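Local coordinates for Thiol:disulfide interchange protein (Proteus mirabilis, PDB 4OD7) that probably works as a periplasmic disulfide oxidoreductase of the DsbA subfamily, introducing disulfide bonds into folding proteins, at residues V24-S29 with M58-V63; F28-P33 with A92-I97; M73-A78 with V131-V136. The protein carries 1 engineered substitution. One frame throughout, in Å; residues are numbered along the deposited sequence.

Contact 1 of 3, residues V24-S29 with M58-V63; sequences VVEFFS and MARYHV. With SCN (thiocyanate ion), chain G.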
loop_
_atom_site.group_PDB
_atom_site.type_symbol
_atom_site.label_atom_id
_atom_site.label_comp_id
_atom_site.label_asym_id
_atom_site.label_seq_id
_atom_site.Cartn_x
_atom_site.Cartn_y
_atom_site.Cartn_z
ATOM N N VAL A 24 5.381 -3.348 -9.752
ATOM C CA VAL A 24 4.386 -2.473 -9.115
ATOM C C VAL A 24 4.693 -2.253 -7.604
ATOM O O VAL A 24 4.790 -3.208 -6.845
ATOM C CB VAL A 24 2.949 -3.028 -9.264
ATOM C CG1 VAL A 24 1.954 -2.041 -8.656
ATOM C CG2 VAL A 24 2.585 -3.250 -10.726
ATOM N N VAL A 25 4.845 -0.997 -7.178
ATOM C CA VAL A 25 5.011 -0.672 -5.762
ATOM C C VAL A 25 3.867 0.248 -5.286
ATOM O O VAL A 25 3.719 1.367 -5.757
ATOM C CB VAL A 25 6.328 0.030 -5.453
ATOM C CG1 VAL A 25 6.474 0.187 -3.934
ATOM C CG2 VAL A 25 7.528 -0.752 -6.036
ATOM N N GLU A 26 3.099 -0.261 -4.332
ATOM C CA GLU A 26 1.992 0.407 -3.664
ATOM C C GLU A 26 2.486 1.065 -2.352
ATOM O O GLU A 26 3.254 0.465 -1.608
ATOM C CB GLU A 26 0.927 -0.644 -3.378
ATOM C CG GLU A 26 0.293 -1.295 -4.597
ATOM C CD GLU A 26 -0.732 -2.421 -4.266
ATOM O OE1 GLU A 26 -1.227 -2.513 -3.148
ATOM O OE2 GLU A 26 -0.968 -3.321 -5.099
ATOM N N PHE A 27 2.052 2.298 -2.085
ATOM C CA PHE A 27 2.360 3.017 -0.854
ATOM C C PHE A 27 1.053 3.418 -0.149
ATOM O O PHE A 27 0.171 4.032 -0.758
ATOM C CB PHE A 27 3.173 4.252 -1.181
ATOM C CG PHE A 27 4.514 3.953 -1.771
ATOM C CD1 PHE A 27 5.627 3.802 -0.978
ATOM C CD2 PHE A 27 4.671 3.868 -3.141
ATOM C CE1 PHE A 27 6.870 3.537 -1.573
ATOM C CE2 PHE A 27 5.902 3.603 -3.712
ATOM C CZ PHE A 27 6.990 3.442 -2.937
ATOM N N PHE A 28 0.953 3.120 1.138
ATOM C CA PHE A 28 -0.277 3.392 1.885
ATOM C C PHE A 28 0.028 3.656 3.335
ATOM O O PHE A 28 1.141 3.455 3.788
ATOM C CB PHE A 28 -1.252 2.204 1.729
ATOM C CG PHE A 28 -0.981 1.042 2.671
ATOM C CD1 PHE A 28 -1.789 0.811 3.788
ATOM C CD2 PHE A 28 0.079 0.161 2.435
ATOM C CE1 PHE A 28 -1.544 -0.263 4.622
ATOM C CE2 PHE A 28 0.319 -0.891 3.281
ATOM C CZ PHE A 28 -0.510 -1.103 4.367
ATOM N N SER A 29 -0.990 4.090 4.057
ATOM C CA SER A 29 -0.954 4.218 5.491
ATOM C C SER A 29 -2.287 3.732 6.082
ATOM O O SER A 29 -3.372 4.010 5.546
ATOM C CB SER A 29 -0.708 5.680 5.914
ATOM O OG SER A 29 -0.780 5.831 7.320
ATOM N N MET A 58 5.203 -7.768 -7.425
ATOM C CA MET A 58 4.400 -6.754 -6.716
ATOM C C MET A 58 4.975 -6.458 -5.331
ATOM O O MET A 58 5.613 -7.322 -4.710
ATOM C CB MET A 58 2.949 -7.231 -6.511
ATOM C CG MET A 58 2.279 -7.829 -7.735
ATOM S SD MET A 58 1.947 -6.591 -8.967
ATOM C CE MET A 58 0.254 -6.171 -8.562
ATOM N N ALA A 59 4.693 -5.254 -4.832
ATOM C CA ALA A 59 5.053 -4.851 -3.480
ATOM C C ALA A 59 3.994 -3.865 -2.956
ATOM O O ALA A 59 3.384 -3.128 -3.736
ATOM C CB ALA A 59 6.432 -4.219 -3.453
ATOM N N ARG A 60 3.802 -3.863 -1.635
ATOM C CA ARG A 60 2.900 -2.937 -0.927
ATOM C C ARG A 60 3.617 -2.511 0.306
ATOM O O ARG A 60 3.849 -3.343 1.158
ATOM C CB ARG A 60 1.589 -3.615 -0.590
ATOM C CG ARG A 60 0.565 -2.760 0.089
ATOM C CD ARG A 60 -0.747 -3.502 0.165
ATOM N NE ARG A 60 -1.746 -2.847 1.017
ATOM C CZ ARG A 60 -2.485 -1.812 0.658
ATOM N NH1 ARG A 60 -2.343 -1.271 -0.523
ATOM N NH2 ARG A 60 -3.352 -1.275 1.477
ATOM N N TYR A 61 3.965 -1.230 0.391
ATOM C CA TYR A 61 4.758 -0.664 1.480
ATOM C C TYR A 61 3.952 0.321 2.309
ATOM O O TYR A 61 3.164 1.091 1.770
ATOM C CB TYR A 61 5.984 0.031 0.926
ATOM C CG TYR A 61 6.958 -0.887 0.185
ATOM C CD1 TYR A 61 7.063 -2.243 0.491
ATOM C CD2 TYR A 61 7.765 -0.380 -0.841
ATOM C CE1 TYR A 61 7.974 -3.061 -0.220
ATOM C CE2 TYR A 61 8.651 -1.170 -1.532
ATOM C CZ TYR A 61 8.745 -2.494 -1.237
ATOM O OH TYR A 61 9.647 -3.230 -1.970
ATOM N N HIS A 62 4.174 0.296 3.620
ATOM C CA HIS A 62 3.540 1.224 4.549
ATOM C C HIS A 62 4.470 2.433 4.798
ATOM O O HIS A 62 5.729 2.332 4.766
ATOM C CB HIS A 62 3.206 0.525 5.859
ATOM C CG HIS A 62 2.359 1.350 6.779
ATOM N ND1 HIS A 62 2.881 2.285 7.645
ATOM C CD2 HIS A 62 1.021 1.360 6.977
ATOM C CE1 HIS A 62 1.897 2.843 8.335
ATOM N NE2 HIS A 62 0.757 2.301 7.948
ATOM N N VAL A 63 3.841 3.593 4.970
ATOM C CA VAL A 63 4.588 4.811 5.183
ATOM C C VAL A 63 4.596 5.228 6.670
ATOM O O VAL A 63 3.654 5.014 7.394
ATOM C CB VAL A 63 4.011 5.966 4.317
ATOM C CG1 VAL A 63 3.975 5.586 2.813
ATOM C CG2 VAL A 63 2.643 6.399 4.818
HETATM S S SCN G . -1.366 2.293 -3.856
HETATM C C SCN G . -2.585 1.660 -2.785
HETATM N N SCN G . -3.443 1.348 -2.023
HETATM O O HOH W 1 1.697 6.191 8.173
#
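Phe28 lays one face of its ring on the guanidinium of Arg60. The two planes differ by only 13°, and Arg60 CZ sits 3.8 Å from the centroid of the Phe28 ring. This is a stacked cation-pi pair. The Arg60 chain runs extended from CG to NE, which carries its flat end over the ring. The opposite face of Phe28 meets the edge of His62, with His62 CD2 3.8 Å from Phe28 CE1, in a T-shaped pair. Both ring nitrogens of His62 are held elsewhere: ND1 bonds to Thr74 OG1 and NE2 to Phe30 N.

On the same side of the sheet Arg60 NH1 reaches Glu26 OE1 at 3.1 Å in a salt bridge. The carboxylate and guanidinium planes are steeply turned. NH1 also donates to the nitrogen of a thiocyanate ion, probably from the crystallisation liquor. On the other side Val25 CG1 presses on Tyr61 CD2 at 3.4 Å, and Phe27 lies alongside Tyr61. Helix 130-145 covers this aromatic pair.

Backbone bonds zip the segments together. Glu26 N donates to Ala59 O at 2.9 Å, and Tyr61 N donates to Glu26 O at 2.7 Å in a nearly straight bond. The strands run parallel, 24-28 being inner and 58-62 at the sheet edge. Such a pair, with helices on both sides, is part of the central sheet of the thioredoxin fold.

Contact 2 of 3, residues F28-P33 with A92-I97; sequences FSFYSP and ALFKGI. Engineered in segment 28-33: Ser32 (natural residue Cys).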
loop_
_atom_site.group_PDB
_atom_site.type_symbol
_atom_site.label_atom_id
_atom_site.label_comp_id
_atom_site.label_asym_id
_atom_site.label_seq_id
_atom_site.Cartn_x
_atom_site.Cartn_y
_atom_site.Cartn_z
ATOM N N PHE A 28 0.953 3.120 1.138
ATOM C CA PHE A 28 -0.277 3.392 1.885
ATOM C C PHE A 28 0.028 3.656 3.335
ATOM O O PHE A 28 1.141 3.455 3.788
ATOM C CB PHE A 28 -1.252 2.204 1.729
ATOM C CG PHE A 28 -0.981 1.042 2.671
ATOM C CD1 PHE A 28 -1.789 0.811 3.788
ATOM C CD2 PHE A 28 0.079 0.161 2.435
ATOM C CE1 PHE A 28 -1.544 -0.263 4.622
ATOM C CE2 PHE A 28 0.319 -0.891 3.281
ATOM C CZ PHE A 28 -0.510 -1.103 4.367
ATOM N N SER A 29 -0.990 4.090 4.057
ATOM C CA SER A 29 -0.954 4.218 5.491
ATOM C C SER A 29 -2.287 3.732 6.082
ATOM O O SER A 29 -3.372 4.010 5.546
ATOM C CB SER A 29 -0.708 5.680 5.914
ATOM O OG SER A 29 -0.780 5.831 7.320
ATOM N N PHE A 30 -2.202 3.008 7.191
ATOM C CA PHE A 30 -3.389 2.593 7.908
ATOM C C PHE A 30 -4.100 3.785 8.496
ATOM O O PHE A 30 -5.274 3.707 8.808
ATOM C CB PHE A 30 -3.047 1.637 9.000
ATOM C CG PHE A 30 -2.786 0.256 8.513
ATOM C CD1 PHE A 30 -3.828 -0.501 7.954
ATOM C CD2 PHE A 30 -1.511 -0.308 8.616
ATOM C CE1 PHE A 30 -3.623 -1.808 7.524
ATOM C CE2 PHE A 30 -1.292 -1.613 8.181
ATOM C CZ PHE A 30 -2.360 -2.356 7.610
ATOM N N TYR A 31 -3.402 4.909 8.583
ATOM C CA TYR A 31 -3.989 6.158 9.090
ATOM C C TYR A 31 -4.764 6.991 8.086
ATOM O O TYR A 31 -5.559 7.804 8.464
ATOM C CB TYR A 31 -2.887 7.026 9.651
ATOM C CG TYR A 31 -2.388 6.616 11.016
ATOM C CD1 TYR A 31 -3.072 7.014 12.151
ATOM C CD2 TYR A 31 -1.243 5.846 11.174
ATOM C CE1 TYR A 31 -2.614 6.694 13.403
ATOM C CE2 TYR A 31 -0.788 5.512 12.443
ATOM C CZ TYR A 31 -1.489 5.943 13.540
ATOM O OH TYR A 31 -1.097 5.661 14.810
ATOM N N SER A 32 -4.566 6.705 6.813
ATOM C CA SER A 32 -5.064 7.485 5.717
ATOM C C SER A 32 -6.523 7.115 5.333
ATOM O O SER A 32 -6.814 5.974 4.958
ATOM C CB SER A 32 -4.101 7.279 4.539
ATOM O OG SER A 32 -4.697 7.575 3.308
ATOM N N PRO A 33 -7.458 8.075 5.456
ATOM C CA PRO A 33 -8.801 7.735 5.014
ATOM C C PRO A 33 -8.854 7.425 3.538
ATOM O O PRO A 33 -9.576 6.552 3.141
ATOM C CB PRO A 33 -9.620 8.986 5.366
ATOM C CG PRO A 33 -8.861 9.646 6.417
ATOM C CD PRO A 33 -7.421 9.383 6.118
ATOM N N ALA A 92 -8.557 -5.234 10.055
ATOM C CA ALA A 92 -8.576 -4.947 11.519
ATOM C C ALA A 92 -7.684 -3.766 11.924
ATOM O O ALA A 92 -7.986 -3.031 12.876
ATOM C CB ALA A 92 -8.155 -6.220 12.341
ATOM N N LEU A 93 -6.597 -3.581 11.192
ATOM C CA LEU A 93 -5.681 -2.514 11.473
ATOM C C LEU A 93 -6.281 -1.209 10.997
ATOM O O LEU A 93 -6.209 -0.215 11.682
ATOM C CB LEU A 93 -4.361 -2.780 10.795
ATOM C CG LEU A 93 -3.523 -3.927 11.389
ATOM C CD1 LEU A 93 -2.398 -4.167 10.474
ATOM C CD2 LEU A 93 -3.010 -3.684 12.791
ATOM N N PHE A 94 -6.867 -1.215 9.819
ATOM C CA PHE A 94 -7.596 -0.021 9.371
ATOM C C PHE A 94 -8.713 0.318 10.363
ATOM O O PHE A 94 -8.840 1.436 10.799
ATOM C CB PHE A 94 -8.218 -0.217 7.984
ATOM C CG PHE A 94 -7.309 0.111 6.844
ATOM C CD1 PHE A 94 -6.843 1.386 6.646
ATOM C CD2 PHE A 94 -6.947 -0.874 5.944
ATOM C CE1 PHE A 94 -6.002 1.668 5.568
ATOM C CE2 PHE A 94 -6.115 -0.596 4.868
ATOM C CZ PHE A 94 -5.645 0.678 4.680
ATOM N N LYS A 95 -9.486 -0.682 10.738
ATOM C CA LYS A 95 -10.591 -0.485 11.659
ATOM C C LYS A 95 -10.123 0.068 13.000
ATOM O O LYS A 95 -10.692 1.030 13.511
ATOM C CB LYS A 95 -11.360 -1.792 11.835
ATOM C CG LYS A 95 -12.417 -1.715 12.873
ATOM C CD LYS A 95 -13.082 -3.022 13.153
ATOM C CE LYS A 95 -13.904 -2.852 14.423
ATOM N NZ LYS A 95 -14.871 -1.736 14.329
ATOM N N GLY A 96 -9.077 -0.522 13.557
ATOM C CA GLY A 96 -8.624 -0.119 14.859
ATOM C C GLY A 96 -8.044 1.263 14.843
ATOM O O GLY A 96 -8.131 1.965 15.804
ATOM N N ILE A 97 -7.485 1.682 13.736
ATOM C CA ILE A 97 -6.995 3.041 13.642
ATOM C C ILE A 97 -8.165 4.002 13.372
ATOM O O ILE A 97 -8.338 4.967 14.076
ATOM C CB ILE A 97 -5.953 3.219 12.517
ATOM C CG1 ILE A 97 -4.710 2.369 12.769
ATOM C CG2 ILE A 97 -5.603 4.707 12.360
ATOM C CD1 ILE A 97 -3.860 2.832 13.916
#
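The carbonyl oxygen of Phe30 is flanked by Phe94 CD1 at 3.5 Å and by Ile97 CG2, and it accepts a hydrogen bond from Gln98 NE2. Gln98 NE2 also donates to Ser32 O, so one amide group steadies two carbonyls of the loop.

The Phe30 ring is held from several sides. Leu93 CB lies over one face, 3.7 Å from the ring centroid of Phe30, in a CH-pi contact. Phe28 comes to the opposite face edge-on, with its CE1 over the ring centre. The rim of Phe30 then turns to Phe94: Phe30 CD1 sits over the centre of the Phe94 ring, 3.7 Å from Phe94 CG. The planes are 66° apart, an edge-to-face pair.

This is the turn between strand 24-28 and helix 33-41, where thiol-disulfide oxidoreductases of the thioredoxin fold carry their CXXC motif. Ser32 is an engineered replacement of the first cysteine, so the redox disulfide with Cys35 is absent here. Ser32 stands at the N-cap of helix 33-41, its OG bonded to Cys35 N and to an acidic side chain of the bound peptide.

Ahead of it Ser29 OG accepts from Tyr31 N at 3.1 Å, an ST turn. A type I beta turn spans Ser29 to Ser32. Tyr31 CB starts away from segment 92-97, but with CG anti to the carbonyl carbon (chi1 -77°) the ring comes round to Ile97, whose CG2 is 3.4 Å from Tyr31 CD1. Ile97 CD1 lies over the ring face toward its rim. The Tyr31 hydroxyl is bonded to Leu69 N.

Contact 3 of 3, residues M73-A78 with V131-V136; sequences MTRAWA and VVNSLV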
loop_
_atom_site.group_PDB
_atom_site.type_symbol
_atom_site.label_atom_id
_atom_site.label_comp_id
_atom_site.label_asym_id
_atom_site.label_seq_id
_atom_site.Cartn_x
_atom_site.Cartn_y
_atom_site.Cartn_z
ATOM N N MET A 73 3.388 1.264 12.854
ATOM C CA MET A 73 2.454 0.627 11.962
ATOM C C MET A 73 3.139 0.100 10.738
ATOM O O MET A 73 2.711 -0.893 10.157
ATOM C CB MET A 73 1.325 1.603 11.603
ATOM C CG MET A 73 0.365 1.798 12.804
ATOM S SD MET A 73 -0.542 0.388 13.409
ATOM C CE MET A 73 -1.608 0.079 12.039
ATOM N N THR A 74 4.225 0.738 10.355
ATOM C CA THR A 74 5.060 0.207 9.292
ATOM C C THR A 74 5.689 -1.118 9.673
ATOM O O THR A 74 5.736 -2.013 8.863
ATOM C CB THR A 74 6.162 1.199 8.922
ATOM O OG1 THR A 74 5.555 2.359 8.367
ATOM C CG2 THR A 74 7.156 0.627 7.940
ATOM N N ARG A 75 6.131 -1.248 10.922
ATOM C CA ARG A 75 6.649 -2.529 11.430
ATOM C C ARG A 75 5.537 -3.593 11.503
ATOM O O ARG A 75 5.763 -4.716 11.127
ATOM C CB ARG A 75 7.310 -2.349 12.787
ATOM C CG ARG A 75 7.944 -3.646 13.351
ATOM C CD ARG A 75 8.872 -3.280 14.519
ATOM N NE ARG A 75 10.080 -2.570 14.083
ATOM C CZ ARG A 75 11.183 -3.141 13.645
ATOM N NH1 ARG A 75 11.305 -4.460 13.587
ATOM N NH2 ARG A 75 12.185 -2.380 13.272
ATOM N N ALA A 76 4.333 -3.205 11.936
ATOM C CA ALA A 76 3.155 -4.074 11.936
ATOM C C ALA A 76 2.919 -4.638 10.546
ATOM O O ALA A 76 2.611 -5.805 10.380
ATOM C CB ALA A 76 1.921 -3.299 12.391
ATOM N N TRP A 77 3.024 -3.790 9.544
ATOM C CA TRP A 77 2.762 -4.248 8.206
ATOM C C TRP A 77 3.861 -5.237 7.780
ATOM O O TRP A 77 3.577 -6.224 7.126
ATOM C CB TRP A 77 2.685 -3.088 7.229
ATOM C CG TRP A 77 2.343 -3.521 5.805
ATOM C CD1 TRP A 77 3.078 -3.311 4.707
ATOM C CD2 TRP A 77 1.181 -4.241 5.376
ATOM N NE1 TRP A 77 2.462 -3.827 3.616
ATOM C CE2 TRP A 77 1.286 -4.404 3.995
ATOM C CE3 TRP A 77 0.052 -4.740 6.025
ATOM C CZ2 TRP A 77 0.308 -5.059 3.240
ATOM C CZ3 TRP A 77 -0.932 -5.381 5.262
ATOM C CH2 TRP A 77 -0.788 -5.539 3.902
ATOM N N ALA A 78 5.107 -4.950 8.150
ATOM C CA ALA A 78 6.211 -5.904 7.934
ATOM C C ALA A 78 5.919 -7.270 8.615
ATOM O O ALA A 78 6.297 -8.283 8.108
ATOM C CB ALA A 78 7.526 -5.332 8.420
ATOM N N VAL A 131 14.187 -10.674 9.537
ATOM C CA VAL A 131 13.327 -10.556 8.362
ATOM C C VAL A 131 12.390 -9.304 8.447
ATOM O O VAL A 131 12.153 -8.628 7.472
ATOM C CB VAL A 131 12.540 -11.814 8.127
ATOM C CG1 VAL A 131 11.919 -12.276 9.360
ATOM C CG2 VAL A 131 11.484 -11.613 7.087
ATOM N N VAL A 132 11.828 -9.066 9.614
ATOM C CA VAL A 132 10.911 -7.966 9.805
ATOM C C VAL A 132 11.751 -6.700 9.792
ATOM O O VAL A 132 11.364 -5.724 9.185
ATOM C CB VAL A 132 10.102 -8.166 11.075
ATOM C CG1 VAL A 132 9.435 -6.892 11.533
ATOM C CG2 VAL A 132 9.052 -9.225 10.813
ATOM N N ASN A 133 12.920 -6.729 10.418
ATOM C CA ASN A 133 13.827 -5.594 10.325
ATOM C C ASN A 133 14.190 -5.224 8.874
ATOM O O ASN A 133 14.109 -4.074 8.489
ATOM C CB ASN A 133 15.100 -5.877 11.113
ATOM C CG ASN A 133 14.853 -5.997 12.611
ATOM O OD1 ASN A 133 13.874 -5.478 13.154
ATOM N ND2 ASN A 133 15.739 -6.706 13.279
ATOM N N SER A 134 14.479 -6.218 8.046
ATOM C CA SER A 134 14.772 -6.010 6.637
ATOM C C SER A 134 13.597 -5.437 5.891
ATOM O O SER A 134 13.770 -4.538 5.087
ATOM C CB SER A 134 15.153 -7.327 5.976
ATOM O OG SER A 134 16.325 -7.841 6.574
ATOM N N LEU A 135 12.403 -5.936 6.168
ATOM C CA LEU A 135 11.187 -5.401 5.537
ATOM C C LEU A 135 10.932 -3.948 5.937
ATOM O O LEU A 135 10.419 -3.161 5.148
ATOM C CB LEU A 135 9.945 -6.227 5.916
ATOM C CG LEU A 135 9.844 -7.587 5.261
ATOM C CD1 LEU A 135 8.814 -8.413 5.971
ATOM C CD2 LEU A 135 9.487 -7.487 3.809
ATOM N N VAL A 136 11.239 -3.593 7.174
ATOM C CA VAL A 136 11.025 -2.218 7.606
ATOM C C VAL A 136 11.964 -1.310 6.798
ATOM O O VAL A 136 11.540 -0.261 6.294
ATOM C CB VAL A 136 11.224 -2.062 9.163
ATOM C CG1 VAL A 136 11.579 -0.583 9.570
ATOM C CG2 VAL A 136 10.004 -2.728 9.938
#
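Arg75 leaves its helix with CG anti to the backbone N (chi1 -177°) and then bends at chi3 (-70°), which brings its guanidinium across to Asn133 and Val136. Asn133 CG is anti to its own carbonyl carbon, and its amide comes round to meet the arginine. Arg75 NH1 donates to Asn133 OD1 at 2.8 Å. The bond is nearly straight and lies close to the guanidinium plane. The amide is turned steeply against that plane. NH1 has a second acceptor, Ile127 O, so this nitrogen grips two oxygens near the start of helix 130-145.

Val136 supplies the apolar side of the same group. Its CG2 lies over the centre of one guanidinium face, 3.9 Å from Arg75 CZ. The same methyl is 3.7 Å from Arg75 CA. Val132 CG1 touches Arg75 NH1 at 3.7 Å, crossing the arginine at about a right angle.

Ala78 is where the helices come close. Its methyl points at residues one turn apart on the other helix. Ala78 CB is 3.6 Å from Leu135 CB, with Val136 CG2 and Val132 CG1 a little further away. Leu135 CD1 also rests on Ala78 O at 3.3 Å. The axes of the two short helix segments pass 8.7 Å apart and cross at 123°.

Next to this packing Thr74 turns its hydroxyl to Asp64 and His62. Helix 70-83 follows strand 58-62, and helix 130-145 leads back to strand 153-156. The contact therefore joins the first and last helices of the helical insertion that characterises DsbA within the thioredoxin fold.

How the contacts relate
Contact 1 is the most central: two parallel strands, mostly buried. Contact 2 is also buried but lies further out, at the active-site turn that continues strand 24-28. Contact 3 is only partly buried and joins two helices away from the sheet. The chemistry changes accordingly. Contact 1 combines backbone bonds with a charged and aromatic face, contact 2 relies on aromatic and aliphatic packing, and contact 3 sets aliphatic groups beside one arginine-to-asparagine bond. Contacts 1 and 2 share Phe28 and Ser29. His62 links contact 1 to both others, and Trp77 NE1 of contact 3 bonds to Arg60 O of contact 1. Met73 and Trp77 of helix 70-83 pack on Phe30.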